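Local coordinates for uncharacterized protein (Bacteroides ovatus, PDB 4IRT), which is of unknown function but, as a BNR-repeat protein with a beta-propeller fold, is a putative neuraminidase, at residues A[196-210]-A[238-252]. Residues are numbered along the deposited sequence; the frame is centred on the assembly and turned at random.
Sequences VWRETWHVETNHDIC and AEYACRLPQNCELIN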
ATOM      1  N   VAL A 196     -13.180  -2.114   1.018  1.00  9.57           N
ATOM      2  CA  VAL A 196     -14.431  -1.412   1.297  1.00 10.00           C
ATOM      3  C   VAL A 196     -15.215  -1.402  -0.004  1.00 10.49           C
ATOM      4  O   VAL A 196     -14.640  -1.485  -1.112  1.00 10.26           O
ATOM      5  CB  VAL A 196     -14.207   0.050   1.779  1.00 10.55           C
ATOM      6  CG1 VAL A 196     -13.228   0.064   2.969  1.00 11.11           C
ATOM      7  CG2 VAL A 196     -13.727   0.942   0.645  1.00 10.87           C
ATOM      8  N   TRP A 197     -16.526  -1.354   0.128  1.00 10.77           N
ATOM      9  CA  TRP A 197     -17.357  -1.154  -1.010  1.00 11.38           C
ATOM     10  C   TRP A 197     -17.503   0.317  -1.262  1.00 11.59           C
ATOM     11  O   TRP A 197     -17.487   1.123  -0.329  1.00 10.74           O
ATOM     12  CB  TRP A 197     -18.736  -1.728  -0.763  1.00 11.70           C
ATOM     13  CG  TRP A 197     -18.760  -3.216  -0.569  1.00 12.25           C
ATOM     14  CD1 TRP A 197     -19.146  -3.879   0.556  1.00 13.37           C
ATOM     15  CD2 TRP A 197     -18.447  -4.232  -1.543  1.00 12.19           C
ATOM     16  NE1 TRP A 197     -19.087  -5.244   0.350  1.00 12.73           N
ATOM     17  CE2 TRP A 197     -18.668  -5.482  -0.931  1.00 13.17           C
ATOM     18  CE3 TRP A 197     -18.027  -4.203  -2.879  1.00 12.11           C
ATOM     19  CZ2 TRP A 197     -18.483  -6.711  -1.619  1.00 13.01           C
ATOM     20  CZ3 TRP A 197     -17.851  -5.410  -3.547  1.00 11.88           C
ATOM     21  CH2 TRP A 197     -18.071  -6.643  -2.912  1.00 12.39           C
ATOM     22  N   ARG A 198     -17.651   0.689  -2.530  1.00 12.39           N
ATOM     23  CA  ARG A 198     -18.150   2.027  -2.828  1.00 14.11           C
ATOM     24  C   ARG A 198     -19.380   1.880  -3.697  1.00 12.67           C
ATOM     25  O   ARG A 198     -19.300   1.381  -4.814  1.00 14.41           O
ATOM     26  CB  ARG A 198     -17.164   2.930  -3.535  1.00 14.95           C
ATOM     27  CG  ARG A 198     -17.737   4.346  -3.530  1.00 17.44           C
ATOM     28  CD  ARG A 198     -16.934   5.368  -4.265  1.00 16.60           C
ATOM     29  NE  ARG A 198     -15.746   5.760  -3.525  1.00 15.98           N
ATOM     30  CZ  ARG A 198     -14.909   6.683  -3.956  1.00 18.31           C
ATOM     31  NH1 ARG A 198     -15.182   7.343  -5.077  1.00 19.19           N
ATOM     32  NH2 ARG A 198     -13.813   6.969  -3.270  1.00 17.52           N
ATOM     33  N   GLU A 199     -20.493   2.378  -3.202  1.00 12.86           N
ATOM     34  CA  GLU A 199     -21.770   2.097  -3.784  1.00 12.89           C
ATOM     35  C   GLU A 199     -21.996   2.824  -5.120  1.00 13.52           C
ATOM     36  O   GLU A 199     -22.505   2.217  -6.050  1.00 14.21           O
ATOM     37  CB  GLU A 199     -22.863   2.392  -2.765  1.00 13.88           C
ATOM     38  CG  GLU A 199     -24.111   1.579  -2.935  1.00 14.49           C
ATOM     39  CD  GLU A 199     -23.901   0.062  -3.015  1.00 13.87           C
ATOM     40  OE1 GLU A 199     -22.966  -0.525  -2.449  1.00 12.08           O
ATOM     41  OE2 GLU A 199     -24.752  -0.577  -3.620  1.00 17.99           O
ATOM     42  N   THR A 200     -21.545   4.086  -5.236  1.00 12.50           N
ATOM     43  CA  THR A 200     -21.673   4.834  -6.481  1.00 12.93           C
ATOM     44  C   THR A 200     -20.505   5.818  -6.643  1.00 12.60           C
ATOM     45  O   THR A 200     -19.466   5.657  -6.023  1.00 12.94           O
ATOM     46  CB  THR A 200     -23.092   5.486  -6.580  1.00 13.06           C
ATOM     47  OG1 THR A 200     -23.320   6.071  -7.881  1.00 13.52           O
ATOM     48  CG2 THR A 200     -23.301   6.548  -5.487  1.00 13.09           C
ATOM     49  N   TRP A 201     -20.643   6.817  -7.510  1.00 13.15           N
ATOM     50  CA  TRP A 201     -19.514   7.728  -7.814  1.00 12.53           C
ATOM     51  C   TRP A 201     -18.846   8.302  -6.578  1.00 13.22           C
ATOM     52  O   TRP A 201     -17.622   8.376  -6.508  1.00 12.60           O
ATOM     53  CB  TRP A 201     -19.996   8.884  -8.703  1.00 12.91           C
ATOM     54  CG  TRP A 201     -20.446   8.429 -10.072  1.00 13.13           C
ATOM     55  CD1 TRP A 201     -21.730   8.236 -10.500  1.00 12.80           C
ATOM     56  CD2 TRP A 201     -19.598   8.096 -11.176  1.00 13.15           C
ATOM     57  NE1 TRP A 201     -21.725   7.792 -11.817  1.00 13.36           N
ATOM     58  CE2 TRP A 201     -20.432   7.703 -12.246  1.00 13.54           C
ATOM     59  CE3 TRP A 201     -18.202   8.111 -11.368  1.00 13.05           C
ATOM     60  CZ2 TRP A 201     -19.924   7.326 -13.489  1.00 13.71           C
ATOM     61  CZ3 TRP A 201     -17.698   7.739 -12.620  1.00 13.04           C
ATOM     62  CH2 TRP A 201     -18.557   7.331 -13.645  1.00 13.42           C
ATOM     63  N   HIS A 202     -19.646   8.697  -5.600  1.00 13.04           N
ATOM     64  CA  HIS A 202     -19.183   9.597  -4.575  1.00 12.86           C
ATOM     65  C   HIS A 202     -18.530   8.901  -3.386  1.00 12.11           C
ATOM     66  O   HIS A 202     -18.976   7.857  -2.928  1.00 12.20           O
ATOM     67  CB  HIS A 202     -20.318  10.483  -4.129  1.00 14.04           C
ATOM     68  CG  HIS A 202     -21.029  11.124  -5.275  1.00 15.41           C
ATOM     69  ND1 HIS A 202     -22.007  10.473  -6.002  1.00 15.32           N
ATOM     70  CD2 HIS A 202     -20.840  12.324  -5.876  1.00 15.26           C
ATOM     71  CE1 HIS A 202     -22.423  11.268  -6.974  1.00 16.99           C
ATOM     72  NE2 HIS A 202     -21.731  12.397  -6.919  1.00 17.51           N
ATOM     73  N   VAL A 203     -17.464   9.514  -2.910  1.00 13.04           N
ATOM     74  CA  VAL A 203     -16.668   8.962  -1.817  1.00 12.26           C
ATOM     75  C   VAL A 203     -17.473   8.691  -0.539  1.00 12.20           C
ATOM     76  O   VAL A 203     -17.182   7.738   0.194  1.00 12.07           O
ATOM     77  CB  VAL A 203     -15.469   9.882  -1.504  1.00 12.53           C
ATOM     78  CG1 VAL A 203     -15.907  11.211  -0.907  1.00 13.32           C
ATOM     79  CG2 VAL A 203     -14.490   9.148  -0.575  1.00 12.78           C
ATOM     80  N   GLU A 204     -18.479   9.516  -0.248  1.00 12.10           N
ATOM     81  CA  GLU A 204     -19.320   9.283   0.934  1.00 12.73           C
ATOM     82  C   GLU A 204     -20.157   8.011   0.885  1.00 12.77           C
ATOM     83  O   GLU A 204     -20.784   7.665   1.889  1.00 12.99           O
ATOM     84  CB  GLU A 204     -20.235  10.491   1.228  1.00 14.02           C
ATOM     85  CG  GLU A 204     -21.273  10.782   0.145  1.00 16.39           C
ATOM     86  CD  GLU A 204     -20.800  11.739  -0.943  1.00 19.25           C
ATOM     87  OE1 GLU A 204     -19.556  11.857  -1.176  1.00 14.12           O
ATOM     88  OE2 GLU A 204     -21.717  12.341  -1.592  1.00 20.37           O
ATOM     89  N   THR A 205     -20.175   7.339  -0.269  1.00 12.03           N
ATOM     90  CA  THR A 205     -20.900   6.097  -0.435  1.00 11.74           C
ATOM     91  C   THR A 205     -20.001   4.860  -0.223  1.00 11.19           C
ATOM     92  O   THR A 205     -20.430   3.736  -0.483  1.00 12.71           O
ATOM     93  CB  THR A 205     -21.671   6.018  -1.788  1.00 12.08           C
ATOM     94  OG1 THR A 205     -20.775   5.805  -2.891  1.00 10.88           O
ATOM     95  CG2 THR A 205     -22.494   7.278  -2.023  1.00 13.27           C
ATOM     96  N   ASN A 206     -18.768   5.063   0.253  1.00 10.52           N
ATOM     97  CA  ASN A 206     -17.962   3.959   0.778  1.00  9.86           C
ATOM     98  C   ASN A 206     -18.702   3.350   1.983  1.00  9.93           C
ATOM     99  O   ASN A 206     -19.340   4.072   2.770  1.00  9.85           O
ATOM    100  CB  ASN A 206     -16.605   4.443   1.317  1.00  9.78           C
ATOM    101  CG  ASN A 206     -15.629   4.878   0.248  1.00 10.14           C
ATOM    102  OD1 ASN A 206     -15.739   4.537  -0.956  1.00 10.00           O
ATOM    103  ND2 ASN A 206     -14.618   5.640   0.700  1.00  9.78           N
ATOM    104  N   HIS A 207     -18.636   2.035   2.095  1.00  9.99           N
ATOM    105  CA  HIS A 207     -19.169   1.365   3.260  1.00 10.93           C
ATOM    106  C   HIS A 207     -18.542  -0.000   3.464  1.00 10.63           C
ATOM    107  O   HIS A 207     -18.174  -0.673   2.491  1.00 11.52           O
ATOM    108  CB  HIS A 207     -20.694   1.249   3.161  1.00 11.77           C
ATOM    109  CG  HIS A 207     -21.186   0.492   1.962  1.00 11.94           C
ATOM    110  ND1 HIS A 207     -21.490  -0.854   2.007  1.00 13.58           N
ATOM    111  CD2 HIS A 207     -21.471   0.898   0.705  1.00 12.66           C
ATOM    112  CE1 HIS A 207     -21.929  -1.245   0.822  1.00 13.40           C
ATOM    113  NE2 HIS A 207     -21.925  -0.199   0.010  1.00 13.53           N
ATOM    114  N   ASP A 208     -18.442  -0.383   4.743  1.00 11.10           N
ATOM    115  CA  ASP A 208     -17.997  -1.705   5.204  1.00 11.19           C
ATOM    116  C   ASP A 208     -16.511  -2.001   4.974  1.00 10.92           C
ATOM    117  O   ASP A 208     -15.858  -1.378   4.136  1.00 10.11           O
ATOM    118  CB  ASP A 208     -18.858  -2.821   4.557  1.00 11.64           C
ATOM    119  CG  ASP A 208     -20.322  -2.708   4.935  1.00 12.55           C
ATOM    120  OD1 ASP A 208     -20.642  -2.560   6.143  1.00 13.52           O
ATOM    121  OD2 ASP A 208     -21.174  -2.761   4.017  1.00 13.53           O
ATOM    122  N   ILE A 209     -15.998  -2.926   5.781  1.00  9.87           N
ATOM    123  CA  ILE A 209     -14.681  -3.522   5.612  1.00 10.41           C
ATOM    124  C   ILE A 209     -14.836  -5.032   5.550  1.00 10.60           C
ATOM    125  O   ILE A 209     -15.319  -5.663   6.515  1.00 11.00           O
ATOM    126  CB  ILE A 209     -13.704  -3.141   6.755  1.00 10.41           C
ATOM    127  CG1 ILE A 209     -13.654  -1.604   6.913  1.00 10.78           C
ATOM    128  CG2 ILE A 209     -12.314  -3.714   6.468  1.00 10.61           C
ATOM    129  CD1 ILE A 209     -12.663  -1.077   7.939  1.00 10.77           C
ATOM    130  N   CYS A 210     -14.393  -5.610   4.441  1.00 10.32           N
ATOM    131  CA  CYS A 210     -14.551  -7.041   4.175  1.00 10.61           C
ATOM    132  C   CYS A 210     -13.171  -7.720   4.086  1.00 10.42           C
ATOM    133  O   CYS A 210     -12.161  -7.063   3.930  1.00 10.63           O
ATOM    134  CB  CYS A 210     -15.323  -7.262   2.866  1.00 11.48           C
ATOM    135  SG  CYS A 210     -17.026  -6.611   2.873  1.00 13.18           S
ATOM    136  N   ALA A 238     -19.597 -11.945   1.271  1.00 13.30           N
ATOM    137  CA  ALA A 238     -18.334 -11.463   1.829  1.00 12.36           C
ATOM    138  C   ALA A 238     -18.334 -11.603   3.348  1.00 12.21           C
ATOM    139  O   ALA A 238     -19.381 -11.453   3.979  1.00 11.38           O
ATOM    140  CB  ALA A 238     -18.118 -10.013   1.454  1.00 12.96           C
ATOM    141  N   GLU A 239     -17.145 -11.825   3.912  1.00 11.94           N
ATOM    142  CA  GLU A 239     -16.948 -11.761   5.331  1.00 11.45           C
ATOM    143  C   GLU A 239     -16.814 -10.291   5.724  1.00 11.51           C
ATOM    144  O   GLU A 239     -15.936  -9.597   5.221  1.00 11.43           O
ATOM    145  CB  GLU A 239     -15.704 -12.542   5.784  1.00 11.48           C
ATOM    146  CG  GLU A 239     -15.535 -12.469   7.306  1.00 11.64           C
ATOM    147  CD  GLU A 239     -14.372 -13.244   7.881  1.00 12.14           C
ATOM    148  OE1 GLU A 239     -13.577 -13.880   7.131  1.00 11.62           O
ATOM    149  OE2 GLU A 239     -14.273 -13.199   9.141  1.00 13.03           O
ATOM    150  N   TYR A 240     -17.650  -9.831   6.655  1.00 12.00           N
ATOM    151  CA  TYR A 240     -17.555  -8.471   7.166  1.00 12.24           C
ATOM    152  C   TYR A 240     -16.660  -8.414   8.394  1.00 12.87           C
ATOM    153  O   TYR A 240     -17.042  -8.832   9.490  1.00 12.92           O
ATOM    154  CB  TYR A 240     -18.960  -7.892   7.403  1.00 12.77           C
ATOM    155  CG  TYR A 240     -19.603  -7.646   6.043  1.00 14.27           C
ATOM    156  CD1 TYR A 240     -20.193  -8.702   5.325  1.00 15.17           C
ATOM    157  CD2 TYR A 240     -19.507  -6.410   5.424  1.00 13.99           C
ATOM    158  CE1 TYR A 240     -20.703  -8.509   4.042  1.00 15.81           C
ATOM    159  CE2 TYR A 240     -20.041  -6.198   4.151  1.00 15.04           C
ATOM    160  CZ  TYR A 240     -20.630  -7.254   3.465  1.00 15.18           C
ATOM    161  OH  TYR A 240     -21.108  -7.035   2.195  1.00 15.56           O
ATOM    162  N   ALA A 241     -15.483  -7.840   8.209  1.00 13.27           N
ATOM    163  CA  ALA A 241     -14.590  -7.557   9.328  1.00 12.90           C
ATOM    164  C   ALA A 241     -15.139  -6.436  10.214  1.00 13.66           C
ATOM    165  O   ALA A 241     -15.000  -6.483  11.444  1.00 13.52           O
ATOM    166  CB  ALA A 241     -13.202  -7.215   8.838  1.00 12.11           C
ATOM    167  N   CYS A 242     -15.773  -5.448   9.595  1.00 13.55           N
ATOM    168  CA  CYS A 242     -16.383  -4.347  10.340  1.00 14.45           C
ATOM    169  C   CYS A 242     -17.484  -3.762   9.499  1.00 14.92           C
ATOM    170  O   CYS A 242     -17.232  -3.277   8.368  1.00 14.66           O
ATOM    171  CB  CYS A 242     -15.352  -3.288  10.741  1.00 15.62           C
ATOM    172  SG  CYS A 242     -15.981  -2.033  11.915  1.00 16.70           S
ATOM    173  N   ARG A 243     -18.708  -3.813  10.036  1.00 13.60           N
ATOM    174  CA  ARG A 243     -19.843  -3.197   9.364  0.50 14.41           C
ATOM    175  C   ARG A 243     -19.900  -1.715   9.657  1.00 13.43           C
ATOM    176  O   ARG A 243     -19.995  -1.299  10.805  1.00 13.77           O
ATOM    177  CB  ARG A 243     -21.159  -3.847   9.756  0.50 15.70           C
ATOM    178  CG  ARG A 243     -21.290  -5.238   9.192  0.50 17.77           C
ATOM    179  CD  ARG A 243     -22.673  -5.510   8.666  0.50 20.54           C
ATOM    180  NE  ARG A 243     -22.814  -6.935   8.455  0.50 21.20           N
ATOM    181  CZ  ARG A 243     -23.072  -7.484   7.286  0.50 20.43           C
ATOM    182  NH1 ARG A 243     -23.257  -6.724   6.223  0.50 20.03           N
ATOM    183  NH2 ARG A 243     -23.170  -8.799   7.203  0.50 22.08           N
ATOM    184  N   LEU A 244     -19.847  -0.910   8.592  1.00 12.49           N
ATOM    185  CA  LEU A 244     -19.813   0.535   8.710  1.00 12.52           C
ATOM    186  C   LEU A 244     -20.657   1.136   7.621  1.00 12.76           C
ATOM    187  O   LEU A 244     -20.525   0.744   6.455  1.00 12.65           O
ATOM    188  CB  LEU A 244     -18.363   1.038   8.545  1.00 12.05           C
ATOM    189  CG  LEU A 244     -17.432   0.683   9.697  1.00 12.70           C
ATOM    190  CD1 LEU A 244     -15.981   0.880   9.284  1.00 14.71           C
ATOM    191  CD2 LEU A 244     -17.773   1.502  10.937  1.00 12.98           C
ATOM    192  N   PRO A 245     -21.481   2.126   7.968  1.00 13.54           N
ATOM    193  CA  PRO A 245     -22.413   2.667   6.996  1.00 13.65           C
ATOM    194  C   PRO A 245     -21.771   3.634   5.985  1.00 12.65           C
ATOM    195  O   PRO A 245     -20.627   4.066   6.139  1.00 10.05           O
ATOM    196  CB  PRO A 245     -23.397   3.429   7.893  1.00 15.31           C
ATOM    197  CG  PRO A 245     -22.494   3.970   8.982  1.00 15.47           C
ATOM    198  CD  PRO A 245     -21.601   2.801   9.281  1.00 15.33           C
ATOM    199  N   GLN A 246     -22.562   4.037   4.996  1.00 12.99           N
ATOM    200  CA  GLN A 246     -22.190   5.174   4.184  1.00 13.52           C
ATOM    201  C   GLN A 246     -22.238   6.410   5.098  1.00 13.89           C
ATOM    202  O   GLN A 246     -22.849   6.360   6.165  1.00 14.60           O
ATOM    203  CB  GLN A 246     -23.160   5.313   3.019  1.00 14.68           C
ATOM    204  CG  GLN A 246     -23.156   4.081   2.110  1.00 16.57           C
ATOM    205  CD  GLN A 246     -24.018   4.264   0.876  1.00 17.61           C
ATOM    206  OE1 GLN A 246     -24.112   5.361   0.311  1.00 16.43           O
ATOM    207  NE2 GLN A 246     -24.652   3.174   0.441  1.00 20.29           N
ATOM    208  N   ASN A 247     -21.557   7.476   4.688  1.00 13.30           N
ATOM    209  CA  ASN A 247     -21.544   8.756   5.401  0.50 13.84           C
ATOM    210  C   ASN A 247     -20.958   8.701   6.817  1.00 13.25           C
ATOM    211  O   ASN A 247     -21.404   9.402   7.705  1.00 14.20           O
ATOM    212  CB  ASN A 247     -22.940   9.375   5.398  0.50 14.99           C
ATOM    213  CG  ASN A 247     -23.409   9.687   4.002  0.50 15.95           C
ATOM    214  OD1 ASN A 247     -22.880  10.586   3.362  0.50 15.60           O
ATOM    215  ND2 ASN A 247     -24.383   8.922   3.507  0.50 18.03           N
ATOM    216  N   CYS A 248     -19.935   7.872   7.019  1.00 12.32           N
ATOM    217  CA  CYS A 248     -19.194   7.927   8.267  1.00 12.70           C
ATOM    218  C   CYS A 248     -17.730   8.265   8.062  1.00 11.72           C
ATOM    219  O   CYS A 248     -16.887   7.991   8.951  1.00 11.80           O
ATOM    220  CB  CYS A 248     -19.388   6.652   9.117  1.00 13.45           C
ATOM    221  SG  CYS A 248     -18.536   5.197   8.511  1.00 14.04           S
ATOM    222  N   GLU A 249     -17.431   8.868   6.915  1.00 10.94           N
ATOM    223  CA  GLU A 249     -16.075   9.311   6.551  1.00 10.96           C
ATOM    224  C   GLU A 249     -15.093   8.128   6.445  1.00  9.63           C
ATOM    225  O   GLU A 249     -13.895   8.266   6.688  1.00  9.93           O
ATOM    226  CB  GLU A 249     -15.551  10.321   7.572  1.00 11.60           C
ATOM    227  CG  GLU A 249     -16.442  11.492   7.866  1.00 12.81           C
ATOM    228  CD  GLU A 249     -16.798  12.348   6.658  1.00 13.67           C
ATOM    229  OE1 GLU A 249     -16.203  12.217   5.556  1.00 13.90           O
ATOM    230  OE2 GLU A 249     -17.685  13.215   6.851  1.00 15.20           O
ATOM    231  N   LEU A 250     -15.614   6.958   6.116  1.00 10.49           N
ATOM    232  CA  LEU A 250     -14.793   5.797   5.869  1.00 10.19           C
ATOM    233  C   LEU A 250     -14.036   5.994   4.557  1.00 10.80           C
ATOM    234  O   LEU A 250     -14.633   6.286   3.521  1.00  9.78           O
ATOM    235  CB  LEU A 250     -15.647   4.543   5.786  1.00 11.32           C
ATOM    236  CG  LEU A 250     -14.871   3.271   5.460  1.00 10.96           C
ATOM    237  CD1 LEU A 250     -13.902   2.902   6.564  1.00 11.97           C
ATOM    238  CD2 LEU A 250     -15.847   2.154   5.144  1.00 11.67           C
ATOM    239  N   ILE A 251     -12.724   5.866   4.637  1.00 10.93           N
ATOM    240  CA  ILE A 251     -11.841   6.139   3.500  1.00 10.76           C
ATOM    241  C   ILE A 251     -11.578   4.847   2.758  1.00 11.17           C
ATOM    242  O   ILE A 251     -11.733   3.744   3.308  1.00 13.03           O
ATOM    243  CB  ILE A 251     -10.531   6.821   3.976  1.00 10.91           C
ATOM    244  CG1 ILE A 251      -9.645   7.337   2.820  1.00 12.17           C
ATOM    245  CG2 ILE A 251      -9.746   5.896   4.883  1.00 10.81           C
ATOM    246  CD1 ILE A 251     -10.298   8.379   1.942  1.00 14.36           C
ATOM    247  N   ASN A 252     -11.235   4.986   1.485  1.00 10.49           N
ATOM    248  CA  ASN A 252     -10.868   3.851   0.642  1.00 10.31           C
ATOM    249  C   ASN A 252      -9.377   3.834   0.306  1.00 11.59           C
ATOM    250  O   ASN A 252      -8.753   4.890   0.261  1.00 10.11           O
ATOM    251  CB  ASN A 252     -11.653   3.869  -0.673  1.00 10.79           C
ATOM    252  CG  ASN A 252     -11.571   5.191  -1.388  1.00 12.13           C
ATOM    253  OD1 ASN A 252     -12.167   6.168  -0.970  1.00 11.16           O
ATOM    254  ND2 ASN A 252     -10.816   5.234  -2.482  1.00 13.83           N
TER
HETATM  255  O   HOH W   1     -16.989   7.523   2.962  1.00 10.14           O
HETATM  256  O   HOH W   2     -18.563   6.147   4.975  1.00 10.39           O
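I209 and C242 form an antiparallel hydrogen-bonded pair, I209 N donating to C242 O at 2.9 Å, and C210 faces Y240 as the next, non-hydrogen-bonded pair. Between them a classic beta bulge sets A241 and C242 both against I209, whose O takes the C242 N-H at 3.1 Å and a weak bond from A241 N. Further along, D208 N donates to L244 O, while L244 N returns a bond to D208 OD1, met on the anti side and 28° out of the carboxylate plane. Strand 239-242 is an edge strand of the four-stranded antiparallel sheet 178-185, 191-198, 206-214, 239-242, one blade of the propeller; residues 243-252 then run past the 199-205 turn, where N247 N donates to E204 O at 2.9 Å, and lead toward the next blade. C210 SG lies over one face of the Y240 ring, 3.7 Å from its centroid. The Y240 OH accepts from W197 NE1 and also bonds L235 O. At the other end the amide of N206 bridges to the returning chain: ND2 gives a nearly straight bond (175°) to L250 O and a second, at 3.0 Å, to N252 OD1. R198, bent at chi3 (-75°), donates through NE to N206 OD1 and through NH2 to N252 OD1, reaching the latter from above its carbonyl plane, on the same face as N206 ND2. L250 CD2 packs on V196 CG1 at 4.0 Å.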